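Local coordinates for flavohemoprotein (Vibrio cholerae O1 biovar El Tor, PDB 4EH1), which probably detoxifies nitric oxide to nitrate with O2 and NAD(P)H, this chain being the reductase domain that binds FAD and supplies electrons to the heme domain, at residues Y57-A62 and Y68-K73; V18-L23 and H156-E161; G37-I42 and H231-G236. One frame throughout, in Å; residues are numbered along the deposited sequence.

All three contacts are buried, yet one lies within the FAD-binding domain and two at its border with the NAD-binding domain. Interaction 1 joins the two outermost strands of the antiparallel FAD-binding sheet and is dense with hydrogen bonds, many of them made to the flavin. Interactions 2 and 3 are small and span the cleft, one at the start of helix 159-169, the other at the last strand of the parallel sheet. Interaction 2 is van der Waals packing in which two hydroxyls take part, each bonded elsewhere, whereas interaction 3 has a water, with one doubtful bond, beside the flavin. Strand 68-73 pairs with strand 18-25, strand 53-58 pairs with strand 39-44, and Arg69 of interaction 1 meets Glu161 of interaction 2.

Interaction 1 (Y57-A62 and Y68-K73); sequences YSLSHA and YRISVK. With FAD (flavin-adenine dinucleotide), chain C.
Ser60 and Arg69 hold each other through both backbone and side chain. Ser60 N donates to Arg69 O at 2.8 Å, and the arginine returns two bonds side-on: NE to Ser60 OG at 3.0 Å and NH2 to Ser60 O at 2.7 Å. A bend in the arginine chain (chi3 84°) turns the guanidinium back toward the serine. NH2 comes from above the carbonyl plane of Ser60, 43° out of it. His61 CD2 sits over the centre of one guanidinium face, and NH2 also forms a salt bridge with Glu161. Ser60 OG has a further partner in Ser71 OG at 2.9 Å; that second hydroxyl is in turn bonded to Ser20, so a short polar chain runs through buried ground.

The other half of the contact serves the flavin. Lys73 N donates to FAD O2 at 2.9 Å, FAD N3 donates to Ser71 O at 2.9 Å, and Ser58 N donates to FAD O4 at 3.1 Å, so the backbone of both segments answers O2, N3 and O4 of the pyrimidine ring. Tyr57, in an RxYS sequence familiar from this reductase family, sets an edge near FAD C2 and joins its OH to ribityl O4' at 3.0 Å. Val72 CG2 packs over one face of the same tyrosine ring in a CH-pi contact, while Ile70 CD1 touches Tyr57 CB. Main-chain groups thus read the donor-acceptor pattern of the flavin, which would fix its rotation in the site and probably stabilise negative charge gathering near N1 and O2 on reduction.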
loop_
_atom_site.group_PDB
_atom_site.type_symbol
_atom_site.label_atom_id
_atom_site.label_comp_id
_atom_site.label_asym_id
_atom_site.label_seq_id
_atom_site.Cartn_x
_atom_site.Cartn_y
_atom_site.Cartn_z
ATOM N N TYR A 57 -1.250 -15.958 9.239
ATOM C CA TYR A 57 -1.275 -15.349 7.896
ATOM C C TYR A 57 -0.329 -16.096 6.950
ATOM O O TYR A 57 0.808 -16.401 7.317
ATOM C CB TYR A 57 -0.954 -13.850 7.916
ATOM C CG TYR A 57 -2.004 -13.071 8.618
ATOM C CD1 TYR A 57 -3.276 -12.921 8.052
ATOM C CD2 TYR A 57 -1.771 -12.550 9.884
ATOM C CE1 TYR A 57 -4.297 -12.239 8.725
ATOM C CE2 TYR A 57 -2.770 -11.891 10.569
ATOM C CZ TYR A 57 -4.036 -11.729 9.983
ATOM O OH TYR A 57 -5.025 -11.060 10.664
ATOM N N SER A 58 -0.823 -16.379 5.750
ATOM C CA SER A 58 -0.117 -17.181 4.781
ATOM C C SER A 58 1.007 -16.383 4.161
ATOM O O SER A 58 0.850 -15.206 3.873
ATOM C CB SER A 58 -1.063 -17.580 3.655
ATOM O OG SER A 58 -2.125 -18.392 4.118
ATOM N N LEU A 59 2.152 -17.024 3.934
ATOM C CA LEU A 59 3.198 -16.383 3.140
ATOM C C LEU A 59 2.702 -16.242 1.677
ATOM O O LEU A 59 2.111 -17.166 1.136
ATOM C CB LEU A 59 4.486 -17.179 3.258
ATOM C CG LEU A 59 4.884 -17.120 4.738
ATOM C CD1 LEU A 59 5.534 -18.386 5.168
ATOM C CD2 LEU A 59 5.754 -15.919 5.019
ATOM N N SER A 60 2.889 -15.077 1.057
ATOM C CA SER A 60 2.377 -14.877 -0.308
ATOM C C SER A 60 3.469 -14.597 -1.332
ATOM O O SER A 60 3.177 -14.099 -2.437
ATOM C CB SER A 60 1.400 -13.710 -0.363
ATOM O OG SER A 60 2.040 -12.535 0.094
ATOM N N HIS A 61 4.716 -14.863 -0.942
ATOM C CA HIS A 61 5.817 -14.901 -1.904
ATOM C C HIS A 61 6.645 -16.183 -1.701
ATOM O O HIS A 61 6.450 -16.885 -0.713
ATOM C CB HIS A 61 6.686 -13.631 -1.792
ATOM C CG HIS A 61 7.178 -13.138 -3.116
ATOM N ND1 HIS A 61 8.094 -13.842 -3.876
ATOM C CD2 HIS A 61 6.858 -12.029 -3.835
ATOM C CE1 HIS A 61 8.332 -13.177 -4.994
ATOM N NE2 HIS A 61 7.587 -12.080 -4.997
ATOM N N ALA A 62 7.542 -16.483 -2.640
ATOM C CA ALA A 62 8.500 -17.592 -2.526
ATOM C C ALA A 62 9.509 -17.394 -1.372
ATOM O O ALA A 62 9.885 -16.273 -1.045
ATOM C CB ALA A 62 9.266 -17.761 -3.840
ATOM N N TYR A 68 9.791 -11.924 4.635
ATOM C CA TYR A 68 8.505 -12.558 4.436
ATOM C C TYR A 68 7.509 -11.545 3.870
ATOM O O TYR A 68 7.523 -10.371 4.235
ATOM C CB TYR A 68 7.969 -13.074 5.774
ATOM C CG TYR A 68 8.717 -14.241 6.402
ATOM C CD1 TYR A 68 9.197 -15.298 5.628
ATOM C CD2 TYR A 68 8.915 -14.290 7.770
ATOM C CE1 TYR A 68 9.870 -16.379 6.213
ATOM C CE2 TYR A 68 9.596 -15.349 8.370
ATOM C CZ TYR A 68 10.053 -16.399 7.594
ATOM O OH TYR A 68 10.717 -17.437 8.192
ATOM N N ARG A 69 6.644 -11.990 2.976
ATOM C CA ARG A 69 5.474 -11.194 2.635
ATOM C C ARG A 69 4.188 -11.942 3.050
ATOM O O ARG A 69 4.017 -13.144 2.767
ATOM C CB ARG A 69 5.435 -10.846 1.146
ATOM C CG ARG A 69 4.218 -9.981 0.745
ATOM C CD ARG A 69 4.255 -9.606 -0.727
ATOM N NE ARG A 69 3.697 -10.668 -1.549
ATOM C CZ ARG A 69 3.567 -10.586 -2.869
ATOM N NH1 ARG A 69 3.962 -9.491 -3.510
ATOM N NH2 ARG A 69 3.032 -11.590 -3.549
ATOM N N ILE A 70 3.303 -11.227 3.735
ATOM C CA ILE A 70 1.952 -11.733 3.985
ATOM C C ILE A 70 0.944 -10.748 3.402
ATOM O O ILE A 70 1.274 -9.584 3.154
ATOM C CB ILE A 70 1.652 -11.868 5.472
ATOM C CG1 ILE A 70 1.818 -10.513 6.146
ATOM C CG2 ILE A 70 2.541 -12.981 6.153
ATOM C CD1 ILE A 70 1.263 -10.525 7.594
ATOM N N SER A 71 -0.286 -11.210 3.207
ATOM C CA SER A 71 -1.325 -10.396 2.575
ATOM C C SER A 71 -2.624 -10.577 3.346
ATOM O O SER A 71 -3.173 -11.692 3.436
ATOM C CB SER A 71 -1.527 -10.807 1.117
ATOM O OG SER A 71 -0.274 -10.851 0.428
ATOM N N VAL A 72 -3.123 -9.457 3.853
ATOM C CA VAL A 72 -4.077 -9.448 4.931
ATOM C C VAL A 72 -5.395 -8.786 4.510
ATOM O O VAL A 72 -5.432 -7.625 4.098
ATOM C CB VAL A 72 -3.472 -8.682 6.130
ATOM C CG1 VAL A 72 -4.523 -8.477 7.195
ATOM C CG2 VAL A 72 -2.176 -9.408 6.658
ATOM N N LYS A 73 -6.475 -9.545 4.593
ATOM C CA LYS A 73 -7.777 -8.991 4.269
ATOM C C LYS A 73 -8.418 -8.305 5.488
ATOM O O LYS A 73 -8.555 -8.915 6.538
ATOM C CB LYS A 73 -8.710 -10.060 3.747
ATOM C CG LYS A 73 -10.032 -9.408 3.281
ATOM C CD LYS A 73 -11.138 -10.386 2.959
ATOM C CE LYS A 73 -12.489 -9.629 2.986
ATOM N NZ LYS A 73 -13.648 -10.428 2.548
HETATM P PA FAD C . -11.589 -11.385 14.466
HETATM O O1A FAD C . -10.995 -12.603 14.931
HETATM O O2A FAD C . -11.692 -10.230 15.290
HETATM O O5B FAD C . -13.037 -11.725 14.045
HETATM C C5B FAD C . -13.358 -12.983 13.511
HETATM C C4B FAD C . -14.784 -13.082 13.000
HETATM O O4B FAD C . -15.712 -13.145 14.066
HETATM C C3B FAD C . -15.114 -11.860 12.199
HETATM O O3B FAD C . -15.974 -12.240 11.156
HETATM C C2B FAD C . -15.864 -10.999 13.158
HETATM O O2B FAD C . -16.768 -10.241 12.415
HETATM C C1B FAD C . -16.514 -11.989 14.078
HETATM N N9A FAD C . -16.550 -11.437 15.428
HETATM C C8A FAD C . -15.557 -10.866 16.073
HETATM N N7A FAD C . -15.939 -10.451 17.281
HETATM C C5A FAD C . -17.210 -10.757 17.409
HETATM C C6A FAD C . -18.215 -10.584 18.446
HETATM N N6A FAD C . -17.921 -9.994 19.613
HETATM N N1A FAD C . -19.426 -11.032 18.169
HETATM C C2A FAD C . -19.715 -11.615 17.029
HETATM N N3A FAD C . -18.858 -11.803 16.047
HETATM C C4A FAD C . -17.611 -11.396 16.176
HETATM N N1 FAD C . -6.159 -14.122 6.643
HETATM C C2 FAD C . -5.602 -13.327 5.732
HETATM O O2 FAD C . -6.012 -12.199 5.629
HETATM N N3 FAD C . -4.611 -13.698 4.941
HETATM C C4 FAD C . -4.088 -14.885 4.993
HETATM O O4 FAD C . -3.182 -15.157 4.249
HETATM C C4X FAD C . -4.652 -15.833 5.961
HETATM N N5 FAD C . -4.199 -17.059 6.072
HETATM C C5X FAD C . -4.728 -17.899 6.940
HETATM C C6 FAD C . -4.222 -19.158 7.011
HETATM C C7 FAD C . -4.744 -20.054 7.891
HETATM C C7M FAD C . -4.200 -21.429 7.968
HETATM C C8 FAD C . -5.835 -19.662 8.771
HETATM C C8M FAD C . -6.367 -20.663 9.724
HETATM C C9 FAD C . -6.347 -18.397 8.710
HETATM C C9A FAD C . -5.832 -17.499 7.813
HETATM N N10 FAD C . -6.334 -16.211 7.727
HETATM C C10 FAD C . -5.754 -15.363 6.798
HETATM C "C1'" FAD C . -7.405 -15.771 8.612
HETATM C "C2'" FAD C . -6.825 -14.891 9.720
HETATM O "O2'" FAD C . -5.930 -15.576 10.568
HETATM C "C3'" FAD C . -7.822 -14.274 10.679
HETATM O "O3'" FAD C . -8.696 -15.236 11.201
HETATM C "C4'" FAD C . -8.568 -13.069 10.136
HETATM O "O4'" FAD C . -7.625 -12.115 9.710
HETATM C "C5'" FAD C . -9.545 -12.445 11.126
HETATM O "O5'" FAD C . -8.953 -11.950 12.290
HETATM P P FAD C . -9.382 -10.646 12.982
HETATM O O1P FAD C . -8.689 -10.612 14.228
HETATM O O2P FAD C . -9.197 -9.582 12.071
HETATM O O3P FAD C . -10.897 -10.879 13.175
#

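Interaction 2 (V18-L23 and H156-E161); sequences VTSFVL and HTFAQE
Ser20 OG is gripped by two groups from beyond the contact, the carboxylate of Glu14 and the hydroxyl of Ser71, and in this position it meets the rim of Phe158. The ring turns its edge to the serine, with CE1 4.2 Å from Ser20 OG, so the approach is loose van der Waals contact beside a hydroxyl whose bonding is met elsewhere.

Closer packing lies two residues back along the strand, where Val18 and Thr157 cross at about a right angle. Both branches of the valine take part: CG2 reaches Thr157 OG1 at 3.8 Å, and CG1 reaches Thr157 CG2 at 4.1 Å. With the threonine methyl anti to its own backbone nitrogen and OG1 anti to the carbonyl carbon (chi1 -57°), each branch faces one branch of the valine. The hydroxyl finds its polar partner in Ser15. Thr157 CG2 also lies 3.3 Å above the plane of the Phe158 ring, toward its rim, so the two neighbouring side chains make one compact patch.

The backbone here turns sharply: a type II turn runs from His156 to Ala159, and Phe158, with positive phi (66°), occupies the N-cap position of helix 159-169. Within the first turn of that helix stands Glu161, the partner of Arg69 on strand 68-73. Strand against helix start, barrel against nucleotide domain: this is the domain interface of the ferredoxin reductase-like fold, in which an antiparallel FAD-binding barrel abuts a parallel-sheet NAD(P)H-binding domain.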
loop_
_atom_site.group_PDB
_atom_site.type_symbol
_atom_site.label_atom_id
_atom_site.label_comp_id
_atom_site.label_asym_id
_atom_site.label_seq_id
_atom_site.Cartn_x
_atom_site.Cartn_y
_atom_site.Cartn_z
ATOM N N VAL A 18 -7.451 -5.965 0.664
ATOM C CA VAL A 18 -6.254 -6.733 0.949
ATOM C C VAL A 18 -5.003 -5.853 0.799
ATOM O O VAL A 18 -4.787 -5.173 -0.228
ATOM C CB VAL A 18 -6.123 -7.936 0.021
ATOM C CG1 VAL A 18 -4.762 -8.643 0.252
ATOM C CG2 VAL A 18 -7.308 -8.911 0.188
ATOM N N THR A 19 -4.193 -5.885 1.836
ATOM C CA THR A 19 -2.940 -5.152 1.878
ATOM C C THR A 19 -1.793 -6.103 2.240
ATOM O O THR A 19 -1.933 -6.927 3.150
ATOM C CB THR A 19 -3.063 -3.973 2.877
ATOM O OG1 THR A 19 -3.862 -2.947 2.257
ATOM C CG2 THR A 19 -1.651 -3.382 3.259
ATOM N N SER A 20 -0.681 -6.026 1.501
ATOM C CA SER A 20 0.477 -6.878 1.784
ATOM C C SER A 20 1.450 -6.190 2.759
ATOM O O SER A 20 1.562 -4.966 2.771
ATOM C CB SER A 20 1.258 -7.223 0.505
ATOM O OG SER A 20 0.694 -8.290 -0.206
ATOM N N PHE A 21 2.176 -6.991 3.530
ATOM C CA PHE A 21 3.240 -6.489 4.394
ATOM C C PHE A 21 4.500 -7.299 4.128
ATOM O O PHE A 21 4.488 -8.518 4.234
ATOM C CB PHE A 21 2.885 -6.685 5.873
ATOM C CG PHE A 21 1.655 -5.936 6.313
ATOM C CD1 PHE A 21 1.771 -4.794 7.099
ATOM C CD2 PHE A 21 0.374 -6.379 5.942
ATOM C CE1 PHE A 21 0.618 -4.092 7.515
ATOM C CE2 PHE A 21 -0.765 -5.688 6.357
ATOM C CZ PHE A 21 -0.639 -4.543 7.149
ATOM N N VAL A 22 5.585 -6.615 3.820
ATOM C CA VAL A 22 6.871 -7.263 3.711
ATOM C C VAL A 22 7.614 -7.059 5.019
ATOM O O VAL A 22 7.858 -5.934 5.439
ATOM C CB VAL A 22 7.712 -6.667 2.549
ATOM C CG1 VAL A 22 9.110 -7.310 2.520
ATOM C CG2 VAL A 22 7.007 -6.858 1.213
ATOM N N LEU A 23 7.988 -8.160 5.657
ATOM C CA LEU A 23 8.530 -8.112 6.993
ATOM C C LEU A 23 9.969 -8.626 7.047
ATOM O O LEU A 23 10.290 -9.673 6.492
ATOM C CB LEU A 23 7.671 -8.970 7.911
ATOM C CG LEU A 23 6.185 -8.618 7.899
ATOM C CD1 LEU A 23 5.329 -9.831 8.257
ATOM C CD2 LEU A 23 5.974 -7.511 8.903
ATOM N N HIS A 156 -9.918 -7.795 -7.016
ATOM C CA HIS A 156 -9.165 -8.795 -7.759
ATOM C C HIS A 156 -7.698 -8.808 -7.259
ATOM O O HIS A 156 -6.827 -8.164 -7.841
ATOM C CB HIS A 156 -9.239 -8.454 -9.251
ATOM C CG HIS A 156 -8.589 -9.463 -10.151
ATOM N ND1 HIS A 156 -8.749 -9.446 -11.527
ATOM C CD2 HIS A 156 -7.763 -10.499 -9.884
ATOM C CE1 HIS A 156 -8.071 -10.444 -12.059
ATOM N NE2 HIS A 156 -7.461 -11.099 -11.083
ATOM N N THR A 157 -7.435 -9.545 -6.188
ATOM C CA THR A 157 -6.136 -9.514 -5.528
ATOM C C THR A 157 -4.983 -10.027 -6.391
ATOM O O THR A 157 -5.101 -11.069 -7.010
ATOM C CB THR A 157 -6.228 -10.370 -4.265
ATOM O OG1 THR A 157 -7.293 -9.862 -3.448
ATOM C CG2 THR A 157 -4.889 -10.378 -3.484
ATOM N N PHE A 158 -3.871 -9.290 -6.424
ATOM C CA PHE A 158 -2.696 -9.649 -7.209
ATOM C C PHE A 158 -2.916 -9.616 -8.711
ATOM O O PHE A 158 -2.179 -10.299 -9.432
ATOM C CB PHE A 158 -2.203 -11.061 -6.856
ATOM C CG PHE A 158 -1.842 -11.230 -5.420
ATOM C CD1 PHE A 158 -0.958 -10.365 -4.814
ATOM C CD2 PHE A 158 -2.403 -12.259 -4.665
ATOM C CE1 PHE A 158 -0.611 -10.542 -3.466
ATOM C CE2 PHE A 158 -2.072 -12.427 -3.312
ATOM C CZ PHE A 158 -1.181 -11.566 -2.726
ATOM N N ALA A 159 -3.911 -8.856 -9.190
ATOM C CA ALA A 159 -4.285 -8.939 -10.606
ATOM C C ALA A 159 -3.040 -8.769 -11.494
ATOM O O ALA A 159 -2.772 -9.587 -12.366
ATOM C CB ALA A 159 -5.322 -7.883 -10.973
ATOM N N GLN A 160 -2.278 -7.714 -11.237
ATOM C CA GLN A 160 -1.150 -7.359 -12.096
ATOM C C GLN A 160 0.027 -8.328 -11.942
ATOM O O GLN A 160 0.627 -8.763 -12.917
ATOM C CB GLN A 160 -0.682 -5.926 -11.809
ATOM C CG GLN A 160 0.571 -5.523 -12.585
ATOM C CD GLN A 160 0.337 -5.532 -14.100
ATOM O OE1 GLN A 160 -0.804 -5.558 -14.572
ATOM N NE2 GLN A 160 1.419 -5.500 -14.862
ATOM N N GLU A 161 0.331 -8.674 -10.704
ATOM C CA GLU A 161 1.482 -9.494 -10.429
ATOM C C GLU A 161 1.266 -10.877 -11.036
ATOM O O GLU A 161 2.168 -11.435 -11.643
ATOM C CB GLU A 161 1.729 -9.534 -8.921
ATOM C CG GLU A 161 2.916 -10.385 -8.445
ATOM C CD GLU A 161 3.028 -10.396 -6.898
ATOM O OE1 GLU A 161 2.649 -11.388 -6.243
ATOM O OE2 GLU A 161 3.496 -9.397 -6.337
#

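Interaction 3 (G37-I42 and H231-G236). With FAD (flavin-adenine dinucleotide), chain C; SO4 (sulfate ion), chain F.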
loop_
_atom_site.group_PDB
_atom_site.type_symbol
_atom_site.label_atom_id
_atom_site.label_comp_id
_atom_site.label_asym_id
_atom_site.label_seq_id
_atom_site.Cartn_x
_atom_site.Cartn_y
_atom_site.Cartn_z
ATOM N N GLY A 37 2.704 -22.256 0.600
ATOM C CA GLY A 37 1.448 -22.768 1.114
ATOM C C GLY A 37 1.381 -22.628 2.619
ATOM O O GLY A 37 0.296 -22.537 3.194
ATOM N N GLN A 38 2.543 -22.589 3.277
ATOM C CA GLN A 38 2.575 -22.490 4.745
ATOM C C GLN A 38 2.302 -21.073 5.226
ATOM O O GLN A 38 2.291 -20.125 4.420
ATOM C CB GLN A 38 3.874 -23.020 5.331
ATOM C CG GLN A 38 4.069 -24.485 5.072
ATOM C CD GLN A 38 5.260 -25.029 5.799
ATOM O OE1 GLN A 38 6.389 -24.566 5.610
ATOM N NE2 GLN A 38 5.025 -26.014 6.643
ATOM N N TYR A 39 2.059 -20.930 6.528
ATOM C CA TYR A 39 1.696 -19.616 7.102
ATOM C C TYR A 39 2.568 -19.299 8.306
ATOM O O TYR A 39 3.117 -20.205 8.937
ATOM C CB TYR A 39 0.207 -19.577 7.540
ATOM C CG TYR A 39 -0.149 -20.711 8.475
ATOM C CD1 TYR A 39 -0.667 -21.895 7.987
ATOM C CD2 TYR A 39 0.104 -20.617 9.844
ATOM C CE1 TYR A 39 -0.945 -22.969 8.845
ATOM C CE2 TYR A 39 -0.167 -21.662 10.698
ATOM C CZ TYR A 39 -0.688 -22.836 10.197
ATOM O OH TYR A 39 -0.969 -23.863 11.059
ATOM N N ILE A 40 2.687 -18.015 8.618
ATOM C CA ILE A 40 3.310 -17.612 9.859
ATOM C C ILE A 40 2.214 -17.123 10.787
ATOM O O ILE A 40 1.026 -17.112 10.428
ATOM C CB ILE A 40 4.441 -16.534 9.665
ATOM C CG1 ILE A 40 3.996 -15.371 8.763
ATOM C CG2 ILE A 40 5.652 -17.146 9.002
ATOM C CD1 ILE A 40 3.202 -14.306 9.469
ATOM N N GLY A 41 2.623 -16.734 11.984
ATOM C CA GLY A 41 1.724 -16.164 12.964
ATOM C C GLY A 41 2.071 -14.709 13.221
ATOM O O GLY A 41 3.252 -14.344 13.309
ATOM N N ILE A 42 1.056 -13.866 13.331
ATOM C CA ILE A 42 1.276 -12.478 13.702
ATOM C C ILE A 42 0.607 -12.212 15.052
ATOM O O ILE A 42 -0.528 -12.625 15.277
ATOM C CB ILE A 42 0.689 -11.514 12.658
ATOM C CG1 ILE A 42 1.417 -11.662 11.304
ATOM C CG2 ILE A 42 0.774 -10.066 13.148
ATOM C CD1 ILE A 42 2.855 -11.118 11.294
ATOM N N HIS A 231 -5.661 -31.114 -2.798
ATOM C CA HIS A 231 -4.969 -30.636 -1.614
ATOM C C HIS A 231 -5.582 -29.281 -1.273
ATOM O O HIS A 231 -5.849 -28.471 -2.165
ATOM C CB HIS A 231 -3.471 -30.503 -1.894
ATOM C CG HIS A 231 -2.902 -31.599 -2.740
ATOM N ND1 HIS A 231 -2.328 -32.737 -2.205
ATOM C CD2 HIS A 231 -2.792 -31.717 -4.088
ATOM C CE1 HIS A 231 -1.903 -33.513 -3.190
ATOM N NE2 HIS A 231 -2.167 -32.915 -4.341
ATOM N N TYR A 232 -5.824 -29.014 0.004
ATOM C CA TYR A 232 -6.639 -27.855 0.300
ATOM C C TYR A 232 -6.311 -27.264 1.637
ATOM O O TYR A 232 -5.796 -27.944 2.519
ATOM C CB TYR A 232 -8.127 -28.235 0.280
ATOM C CG TYR A 232 -8.522 -29.061 1.491
ATOM C CD1 TYR A 232 -8.071 -30.370 1.631
ATOM C CD2 TYR A 232 -9.330 -28.540 2.488
ATOM C CE1 TYR A 232 -8.396 -31.140 2.725
ATOM C CE2 TYR A 232 -9.682 -29.313 3.599
ATOM C CZ TYR A 232 -9.205 -30.617 3.712
ATOM O OH TYR A 232 -9.525 -31.405 4.798
ATOM N N GLU A 233 -6.623 -25.982 1.776
ATOM C CA GLU A 233 -6.559 -25.302 3.049
ATOM C C GLU A 233 -7.759 -24.354 3.178
ATOM O O GLU A 233 -8.041 -23.577 2.274
ATOM C CB GLU A 233 -5.272 -24.509 3.166
ATOM C CG GLU A 233 -5.073 -23.954 4.579
ATOM C CD GLU A 233 -3.679 -23.395 4.812
ATOM O OE1 GLU A 233 -2.932 -23.954 5.648
ATOM O OE2 GLU A 233 -3.325 -22.390 4.156
ATOM N N VAL A 234 -8.459 -24.420 4.301
ATOM C CA VAL A 234 -9.614 -23.548 4.527
ATOM C C VAL A 234 -9.310 -22.385 5.442
ATOM O O VAL A 234 -8.740 -22.559 6.527
ATOM C CB VAL A 234 -10.841 -24.335 5.092
ATOM C CG1 VAL A 234 -11.975 -23.398 5.447
ATOM C CG2 VAL A 234 -11.298 -25.342 4.094
ATOM N N PHE A 235 -9.640 -21.185 4.975
ATOM C CA PHE A 235 -9.817 -20.023 5.858
ATOM C C PHE A 235 -10.760 -19.024 5.199
ATOM O O PHE A 235 -10.763 -18.893 3.974
ATOM C CB PHE A 235 -8.504 -19.392 6.325
ATOM C CG PHE A 235 -7.560 -18.976 5.217
ATOM C CD1 PHE A 235 -7.565 -17.672 4.726
ATOM C CD2 PHE A 235 -6.620 -19.861 4.726
ATOM C CE1 PHE A 235 -6.664 -17.272 3.732
ATOM C CE2 PHE A 235 -5.708 -19.456 3.757
ATOM C CZ PHE A 235 -5.731 -18.164 3.259
ATOM N N GLY A 236 -11.577 -18.349 5.999
ATOM C CA GLY A 236 -12.799 -17.769 5.470
ATOM C C GLY A 236 -13.069 -16.289 5.639
ATOM O O GLY A 236 -12.277 -15.456 5.202
HETATM P PA FAD C . -11.589 -11.385 14.466
HETATM O O1A FAD C . -10.995 -12.603 14.931
HETATM O O2A FAD C . -11.692 -10.230 15.290
HETATM O O5B FAD C . -13.037 -11.725 14.045
HETATM C C5B FAD C . -13.358 -12.983 13.511
HETATM C C4B FAD C . -14.784 -13.082 13.000
HETATM O O4B FAD C . -15.712 -13.145 14.066
HETATM C C3B FAD C . -15.114 -11.860 12.199
HETATM O O3B FAD C . -15.974 -12.240 11.156
HETATM C C2B FAD C . -15.864 -10.999 13.158
HETATM O O2B FAD C . -16.768 -10.241 12.415
HETATM C C1B FAD C . -16.514 -11.989 14.078
HETATM N N9A FAD C . -16.550 -11.437 15.428
HETATM C C8A FAD C . -15.557 -10.866 16.073
HETATM N N7A FAD C . -15.939 -10.451 17.281
HETATM C C5A FAD C . -17.210 -10.757 17.409
HETATM C C6A FAD C . -18.215 -10.584 18.446
HETATM N N6A FAD C . -17.921 -9.994 19.613
HETATM N N1A FAD C . -19.426 -11.032 18.169
HETATM C C2A FAD C . -19.715 -11.615 17.029
HETATM N N3A FAD C . -18.858 -11.803 16.047
HETATM C C4A FAD C . -17.611 -11.396 16.176
HETATM N N1 FAD C . -6.159 -14.122 6.643
HETATM C C2 FAD C . -5.602 -13.327 5.732
HETATM O O2 FAD C . -6.012 -12.199 5.629
HETATM N N3 FAD C . -4.611 -13.698 4.941
HETATM C C4 FAD C . -4.088 -14.885 4.993
HETATM O O4 FAD C . -3.182 -15.157 4.249
HETATM C C4X FAD C . -4.652 -15.833 5.961
HETATM N N5 FAD C . -4.199 -17.059 6.072
HETATM C C5X FAD C . -4.728 -17.899 6.940
HETATM C C6 FAD C . -4.222 -19.158 7.011
HETATM C C7 FAD C . -4.744 -20.054 7.891
HETATM C C7M FAD C . -4.200 -21.429 7.968
HETATM C C8 FAD C . -5.835 -19.662 8.771
HETATM C C8M FAD C . -6.367 -20.663 9.724
HETATM C C9 FAD C . -6.347 -18.397 8.710
HETATM C C9A FAD C . -5.832 -17.499 7.813
HETATM N N10 FAD C . -6.334 -16.211 7.727
HETATM C C10 FAD C . -5.754 -15.363 6.798
HETATM C "C1'" FAD C . -7.405 -15.771 8.612
HETATM C "C2'" FAD C . -6.825 -14.891 9.720
HETATM O "O2'" FAD C . -5.930 -15.576 10.568
HETATM C "C3'" FAD C . -7.822 -14.274 10.679
HETATM O "O3'" FAD C . -8.696 -15.236 11.201
HETATM C "C4'" FAD C . -8.568 -13.069 10.136
HETATM O "O4'" FAD C . -7.625 -12.115 9.710
HETATM C "C5'" FAD C . -9.545 -12.445 11.126
HETATM O "O5'" FAD C . -8.953 -11.950 12.290
HETATM P P FAD C . -9.382 -10.646 12.982
HETATM O O1P FAD C . -8.689 -10.612 14.228
HETATM O O2P FAD C . -9.197 -9.582 12.071
HETATM O O3P FAD C . -10.897 -10.879 13.175
HETATM S S SO4 F . -3.559 -30.988 2.884
HETATM O O1 SO4 F . -4.780 -31.288 2.133
HETATM O O2 SO4 F . -3.873 -30.791 4.301
HETATM O O3 SO4 F . -2.610 -32.092 2.741
HETATM O O4 SO4 F . -2.937 -29.780 2.347
HETATM O O HOH W 1 -1.382 -21.000 4.596
#
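Glu233 holds CG anti to its backbone N (chi1 -171°) and stays extended beyond it, which carries the carboxylate across to Tyr39, whose own CG is lodged between its backbone N and carbonyl carbon (chi1 54°). The two meet at the edge of the tyrosine ring, where Glu233 OE1 lies near the ring plane, 3.9 Å from CD1 of Tyr39. Ring and carboxylate planes are turned 50° apart, and the side chains pass at a slant. The other oxygen, OE2, is 3.7 Å from Gly37 O. One water lies between this pair, at 2.7 Å from Gly37 O, to which it donates; its distance to OE2 is too short to be trusted in detail. The same water sits in the plane of the Tyr39 ring, at its edge.

Here the two domains of a ferredoxin reductase-like flavoprotein meet: the start of strand 39-44 belongs to the FAD-binding barrel, the end of strand 230-234 to the parallel sheet. The flavin methyl C7M packs against both side chains, 3.6 Å from Tyr39 CD1 and 3.7 Å from Glu233 OE1. Glu233, by analogy with related flavohemoglobins, probably influences the redox potentials of the FAD and heme.

Two residues on, Phe235 lays a ring face against the isoalloxazine, with FAD C5X over its centre and CE1 3.3 Å from FAD C4X. Just before Glu233, Tyr232 N donates to O1 of a sulfate, probably from the crystallisation liquor, at 3.3 Å.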